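Local coordinates for beta-N-acetylglucosaminidase Nag2 (PDB 6EZT), which probably hydrolyses terminal non-reducing N-acetyl-D-hexosamine residues from N-acetyl-beta-D-hexosaminides, as a glycoside hydrolase of family 20, at residues 269-274 / 295-300; 157-162 / 193-198. The protein carries 1 engineered substitution. All coordinates share one frame; numbering follows the deposited sequence.

Contact 1: 269-274 / 295-300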
loop_
_atom_site.group_PDB
_atom_site.type_symbol
_atom_site.label_atom_id
_atom_site.label_comp_id
_atom_site.label_asym_id
_atom_site.label_seq_id
_atom_site.Cartn_x
_atom_site.Cartn_y
_atom_site.Cartn_z
ATOM N N CYS A 269 3.930 -3.966 2.799
ATOM C CA CYS A 269 5.130 -4.794 2.713
ATOM C C CYS A 269 4.962 -6.175 3.346
ATOM O O CYS A 269 5.851 -7.021 3.224
ATOM C CB CYS A 269 6.307 -4.058 3.339
ATOM S SG CYS A 269 6.748 -2.567 2.416
ATOM N N ALA A 270 3.828 -6.409 4.000
ATOM C CA ALA A 270 3.585 -7.662 4.689
ATOM C C ALA A 270 3.202 -8.741 3.696
ATOM O O ALA A 270 3.724 -9.851 3.759
ATOM C CB ALA A 270 2.492 -7.493 5.730
ATOM N N ARG A 271 2.281 -8.409 2.792
ATOM C CA ARG A 271 1.773 -9.359 1.783
ATOM C C ARG A 271 2.837 -9.836 0.818
ATOM O O ARG A 271 2.862 -11.005 0.449
ATOM C CB ARG A 271 0.620 -8.741 0.993
ATOM C CG ARG A 271 -0.739 -8.874 1.667
ATOM C CD ARG A 271 -0.697 -8.624 3.175
ATOM N NE ARG A 271 -2.015 -8.807 3.773
ATOM C CZ ARG A 271 -2.992 -7.902 3.781
ATOM N NH1 ARG A 271 -2.837 -6.692 3.237
ATOM N NH2 ARG A 271 -4.147 -8.217 4.350
ATOM N N HIS A 272 3.696 -8.915 0.401
ATOM C CA HIS A 272 4.884 -9.245 -0.363
ATOM C C HIS A 272 5.972 -8.294 0.088
ATOM O O HIS A 272 5.722 -7.105 0.309
ATOM C CB HIS A 272 4.629 -9.119 -1.871
ATOM C CG HIS A 272 3.934 -10.305 -2.457
ATOM N ND1 HIS A 272 2.597 -10.302 -2.788
ATOM C CD2 HIS A 272 4.385 -11.551 -2.727
ATOM C CE1 HIS A 272 2.261 -11.492 -3.252
ATOM N NE2 HIS A 272 3.329 -12.266 -3.230
ATOM N N PHE A 273 7.175 -8.835 0.231
ATOM C CA PHE A 273 8.307 -8.076 0.695
ATOM C C PHE A 273 8.909 -7.353 -0.489
ATOM O O PHE A 273 9.154 -7.971 -1.513
ATOM C CB PHE A 273 9.345 -9.005 1.310
ATOM C CG PHE A 273 10.539 -8.286 1.833
ATOM C CD1 PHE A 273 10.442 -7.525 2.992
ATOM C CD2 PHE A 273 11.755 -8.335 1.156
ATOM C CE1 PHE A 273 11.540 -6.833 3.478
ATOM C CE2 PHE A 273 12.856 -7.642 1.636
ATOM C CZ PHE A 273 12.747 -6.892 2.799
ATOM N N HIS A 274 9.136 -6.048 -0.340
ATOM C CA HIS A 274 9.864 -5.249 -1.328
ATOM C C HIS A 274 11.163 -4.817 -0.681
ATOM O O HIS A 274 11.196 -4.522 0.520
ATOM C CB HIS A 274 9.041 -4.043 -1.768
ATOM C CG HIS A 274 7.575 -4.322 -1.821
ATOM N ND1 HIS A 274 7.020 -5.207 -2.718
ATOM C CD2 HIS A 274 6.554 -3.869 -1.060
ATOM C CE1 HIS A 274 5.717 -5.273 -2.521
ATOM N NE2 HIS A 274 5.406 -4.469 -1.521
ATOM N N HIS A 295 3.540 5.731 4.886
ATOM C CA HIS A 295 2.935 4.857 5.888
ATOM C C HIS A 295 3.384 3.421 5.578
ATOM O O HIS A 295 2.940 2.829 4.604
ATOM C CB HIS A 295 1.414 5.042 5.826
ATOM C CG HIS A 295 0.617 4.096 6.668
ATOM N ND1 HIS A 295 -0.693 4.355 6.988
ATOM C CD2 HIS A 295 0.901 2.887 7.209
ATOM C CE1 HIS A 295 -1.185 3.357 7.698
ATOM N NE2 HIS A 295 -0.236 2.452 7.847
ATOM N N TRP A 296 4.239 2.872 6.438
ATOM C CA TRP A 296 4.889 1.588 6.207
ATOM C C TRP A 296 4.085 0.451 6.848
ATOM O O TRP A 296 4.178 0.212 8.054
ATOM C CB TRP A 296 6.313 1.624 6.783
ATOM C CG TRP A 296 7.340 0.795 6.060
ATOM C CD1 TRP A 296 7.123 -0.201 5.160
ATOM C CD2 TRP A 296 8.760 0.901 6.204
ATOM N NE1 TRP A 296 8.315 -0.715 4.721
ATOM C CE2 TRP A 296 9.339 -0.061 5.350
ATOM C CE3 TRP A 296 9.600 1.722 6.972
ATOM C CZ2 TRP A 296 10.723 -0.234 5.241
ATOM C CZ3 TRP A 296 10.981 1.549 6.868
ATOM C CH2 TRP A 296 11.527 0.578 6.005
ATOM N N HIS A 297 3.294 -0.245 6.036
ATOM C CA HIS A 297 2.507 -1.380 6.516
ATOM C C HIS A 297 3.415 -2.624 6.645
ATOM O O HIS A 297 3.559 -3.417 5.696
ATOM C CB HIS A 297 1.336 -1.629 5.566
ATOM C CG HIS A 297 0.365 -2.656 6.053
ATOM N ND1 HIS A 297 -0.665 -2.350 6.911
ATOM C CD2 HIS A 297 0.261 -3.983 5.800
ATOM C CE1 HIS A 297 -1.366 -3.440 7.167
ATOM N NE2 HIS A 297 -0.827 -4.446 6.503
ATOM N N LEU A 298 4.016 -2.783 7.828
ATOM C CA LEU A 298 5.102 -3.760 8.050
ATOM C C LEU A 298 4.673 -5.149 8.523
ATOM O O LEU A 298 5.505 -6.053 8.582
ATOM C CB LEU A 298 6.087 -3.199 9.076
ATOM C CG LEU A 298 6.867 -1.968 8.617
ATOM C CD1 LEU A 298 7.211 -1.084 9.805
ATOM C CD2 LEU A 298 8.120 -2.384 7.857
ATOM N N THR A 299 3.391 -5.318 8.847
ATOM C CA THR A 299 2.903 -6.463 9.615
ATOM C C THR A 299 1.513 -6.866 9.142
ATOM O O THR A 299 0.668 -6.009 8.897
ATOM C CB THR A 299 2.837 -6.080 11.114
ATOM O OG1 THR A 299 4.170 -6.031 11.651
ATOM C CG2 THR A 299 1.965 -7.061 11.941
ATOM N N ASP A 300 1.274 -8.168 9.035
ATOM C CA ASP A 300 -0.054 -8.687 8.701
ATOM C C ASP A 300 -0.068 -10.212 8.897
ATOM O O ASP A 300 0.883 -10.776 9.450
ATOM C CB ASP A 300 -0.446 -8.314 7.248
ATOM C CG ASP A 300 -1.915 -7.932 7.111
ATOM O OD1 ASP A 300 -2.789 -8.783 7.392
ATOM O OD2 ASP A 300 -2.187 -6.780 6.727
#
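At the mouth of the catalytic TIM barrel of this family 20 glycosidase, where the N-acetylglucosamine site is built, the guanidinium of Arg-271 lies stacked on the carboxylate of Asp-300. Arg-271, a residue that binds the sugar, comes from the loop after strand 262-268; Asp-300 lies on the parallel neighbour 293-300. The two planes are 20° apart, and OD2 of Asp-300 sits over the centre of the guanidinium, 3.3 Å from Arg-271 CZ. Arg-271 NH2 and Asp-300 OD1, 3.4 Å apart, form a salt bridge that is an attraction of charges rather than a directed hydrogen bond, since the carboxylate is stacked over the guanidinium. NE pairs with Glu-302 and NH1 with Asp-268, so three acidic residues, Asp-300 included, surround the arginine, close to Glu-581 of the same sugar site.

Asp-300 is held by two histidines. His-297 NE2 donates to Asp-300 OD2 over 2.7 Å, nearly in the imidazole plane and to the anti lone pair, while His-370 bonds to OD1. With His-297 ND1 bonded to Glu-364 as well, the ring is held at both nitrogens, which fixes its rotation. Beside the carboxylate, Ala-270 CB packs against Asp-300 CB at 3.4 Å.

The loop is fastened to the strand by Cys-269 N, which donates to His-297 O (3.0 Å, 154°), at the centre of an inverse gamma turn. With its sulfur anti to the carbonyl carbon (chi1 -65°), Cys-269 reaches the indole of Trp-296 at the edge, SG lying 3.3 Å from NE1.

Contact 2: 157-162 / 193-198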
loop_
_atom_site.group_PDB
_atom_site.type_symbol
_atom_site.label_atom_id
_atom_site.label_comp_id
_atom_site.label_asym_id
_atom_site.label_seq_id
_atom_site.Cartn_x
_atom_site.Cartn_y
_atom_site.Cartn_z
ATOM N N GLU A 157 26.055 24.143 -16.177
ATOM C CA GLU A 157 26.540 23.564 -14.923
ATOM C C GLU A 157 27.286 24.527 -13.961
ATOM O O GLU A 157 27.545 24.149 -12.816
ATOM C CB GLU A 157 27.416 22.336 -15.235
ATOM C CG GLU A 157 26.634 21.188 -15.876
ATOM C CD GLU A 157 27.427 19.894 -15.996
ATOM O OE1 GLU A 157 28.415 19.870 -16.756
ATOM O OE2 GLU A 157 27.049 18.888 -15.350
ATOM N N GLN A 158 27.634 25.741 -14.413
ATOM C CA GLN A 158 28.283 26.757 -13.554
ATOM C C GLN A 158 27.376 27.935 -13.146
ATOM O O GLN A 158 27.872 28.997 -12.763
ATOM C CB GLN A 158 29.562 27.291 -14.228
ATOM C CG GLN A 158 30.727 26.310 -14.228
ATOM C CD GLN A 158 30.593 25.214 -15.279
ATOM O OE1 GLN A 158 30.137 25.462 -16.395
ATOM N NE2 GLN A 158 31.003 23.995 -14.929
ATOM N N ALA A 159 26.058 27.755 -13.196
ATOM C CA ALA A 159 25.134 28.795 -12.730
ATOM C C ALA A 159 25.280 29.053 -11.231
ATOM O O ALA A 159 25.072 30.176 -10.777
ATOM C CB ALA A 159 23.700 28.429 -13.064
ATOM N N GLY A 160 25.632 28.012 -10.475
ATOM C CA GLY A 160 25.915 28.143 -9.048
ATOM C C GLY A 160 24.652 28.172 -8.210
ATOM O O GLY A 160 23.656 28.781 -8.602
ATOM N N VAL A 161 24.688 27.523 -7.052
ATOM C CA VAL A 161 23.531 27.500 -6.165
ATOM C C VAL A 161 23.872 28.238 -4.885
ATOM O O VAL A 161 24.800 27.858 -4.164
ATOM C CB VAL A 161 23.056 26.068 -5.840
ATOM C CG1 VAL A 161 21.634 26.094 -5.295
ATOM C CG2 VAL A 161 23.112 25.195 -7.086
ATOM N N ALA A 162 23.115 29.297 -4.623
ATOM C CA ALA A 162 23.314 30.134 -3.456
ATOM C C ALA A 162 22.209 29.850 -2.458
ATOM O O ALA A 162 21.033 29.755 -2.824
ATOM C CB ALA A 162 23.303 31.594 -3.858
ATOM N N GLY A 193 25.769 32.588 -6.977
ATOM C CA GLY A 193 25.002 31.814 -7.961
ATOM C C GLY A 193 23.710 32.448 -8.455
ATOM O O GLY A 193 23.164 33.340 -7.808
ATOM N N LYS A 194 23.216 31.955 -9.597
ATOM C CA LYS A 194 21.982 32.471 -10.235
ATOM C C LYS A 194 20.728 31.840 -9.623
ATOM O O LYS A 194 19.681 32.486 -9.532
ATOM C CB LYS A 194 21.985 32.243 -11.757
ATOM C CG LYS A 194 23.335 32.449 -12.428
ATOM C CD LYS A 194 23.245 33.102 -13.796
ATOM C CE LYS A 194 24.608 33.059 -14.470
ATOM N NZ LYS A 194 24.762 34.113 -15.505
ATOM N N ILE A 195 20.840 30.571 -9.232
ATOM C CA ILE A 195 19.801 29.883 -8.471
ATOM C C ILE A 195 19.989 30.237 -6.991
ATOM O O ILE A 195 21.053 29.985 -6.424
ATOM C CB ILE A 195 19.842 28.353 -8.720
ATOM C CG1 ILE A 195 19.533 28.053 -10.201
ATOM C CG2 ILE A 195 18.830 27.620 -7.841
ATOM C CD1 ILE A 195 20.360 26.935 -10.796
ATOM N N ILE A 196 18.946 30.815 -6.383
ATOM C CA ILE A 196 19.004 31.389 -5.025
ATOM C C ILE A 196 17.913 30.821 -4.117
ATOM O O ILE A 196 16.737 30.824 -4.481
ATOM C CB ILE A 196 18.865 32.935 -5.088
ATOM C CG1 ILE A 196 20.187 33.560 -5.563
ATOM C CG2 ILE A 196 18.469 33.543 -3.736
ATOM C CD1 ILE A 196 20.013 34.823 -6.377
ATOM N N PHE A 197 18.313 30.362 -2.929
ATOM C CA PHE A 197 17.381 29.976 -1.868
ATOM C C PHE A 197 17.392 31.058 -0.796
ATOM O O PHE A 197 18.443 31.346 -0.233
ATOM C CB PHE A 197 17.800 28.657 -1.230
ATOM C CG PHE A 197 17.602 27.457 -2.105
ATOM C CD1 PHE A 197 18.536 27.125 -3.078
ATOM C CD2 PHE A 197 16.494 26.632 -1.931
ATOM C CE1 PHE A 197 18.360 25.996 -3.871
ATOM C CE2 PHE A 197 16.312 25.505 -2.717
ATOM C CZ PHE A 197 17.245 25.186 -3.692
ATOM N N LYS A 198 16.223 31.624 -0.503
ATOM C CA LYS A 198 16.085 32.755 0.414
ATOM C C LYS A 198 14.960 32.476 1.408
ATOM O O LYS A 198 13.926 31.936 1.035
ATOM C CB LYS A 198 15.780 34.028 -0.389
ATOM C CG LYS A 198 15.525 35.289 0.433
ATOM C CD LYS A 198 14.913 36.392 -0.421
ATOM C CE LYS A 198 14.251 37.478 0.417
ATOM N NZ LYS A 198 13.071 38.048 -0.293
#
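Val-161 and Phe-197 form the apolar centre of this pairing of parallel strands, on the sheet face covered by helix 169-183. Val-161 CG1, placed anti to the backbone N (chi1 -162°), comes in at the edge of the Phe-197 ring, 3.6 Å from CE1. The same methyl packs against Ile-195 CG2, while the Phe-197 side chain also touches Lys-172 and Leu-175 of the helix. Toward the start of the segment, Ala-159 CB approaches Ile-195 CD1 at 4.3 Å. On the other face, Ala-162 CB meets Ile-196 CG1.

Between these two layers runs the backbone pairing, with Val-161 beside Ile-195 and Ala-162 beside Ile-196. Ala-162 bonds to the neighbouring strand through both its N and its O: the N donates to Ile-195 O in an almost straight bond (2.8 Å, 179°), and the O accepts from Phe-197 N at 2.8 Å. Toward the strand start the pairing weakens, Ile-195 N reaching Gly-160 O only at 3.4 Å, but Lys-194 N restores a firm bond to Ala-159 O. Here the chains come closest, Gly-160 and Gly-193 lying CA to CA at 3.9 Å.

At the polar edge Lys-194 CG lies against Ala-159 O, and the chain leads away to a salt bridge of NZ with Glu-215. The contact thus joins the two strands of a beta-alpha-beta crossover through main-chain bonds and hydrocarbon, with charge kept to its margin.

From the N terminus the chain first reaches contact 2, in which residues 157-162 meet 193-198 across an intervening stretch of 30 residues that holds helix 169-183; this closes a beta-alpha-beta unit in the family 20 domain 2 region. After the remaining strands of that sheet and helix 224-237, the chain enters the barrel, where contact 1 closes a shorter loop of 20 residues containing helix 276-288 and ties the loop after strand 262-268 to strand 293-300. The two loops lie in series, neither enclosing nor crossing the other. Their centres are 41 Å apart and their nearest atoms about 25 Å, so each joins parts of its own domain region without touching the other.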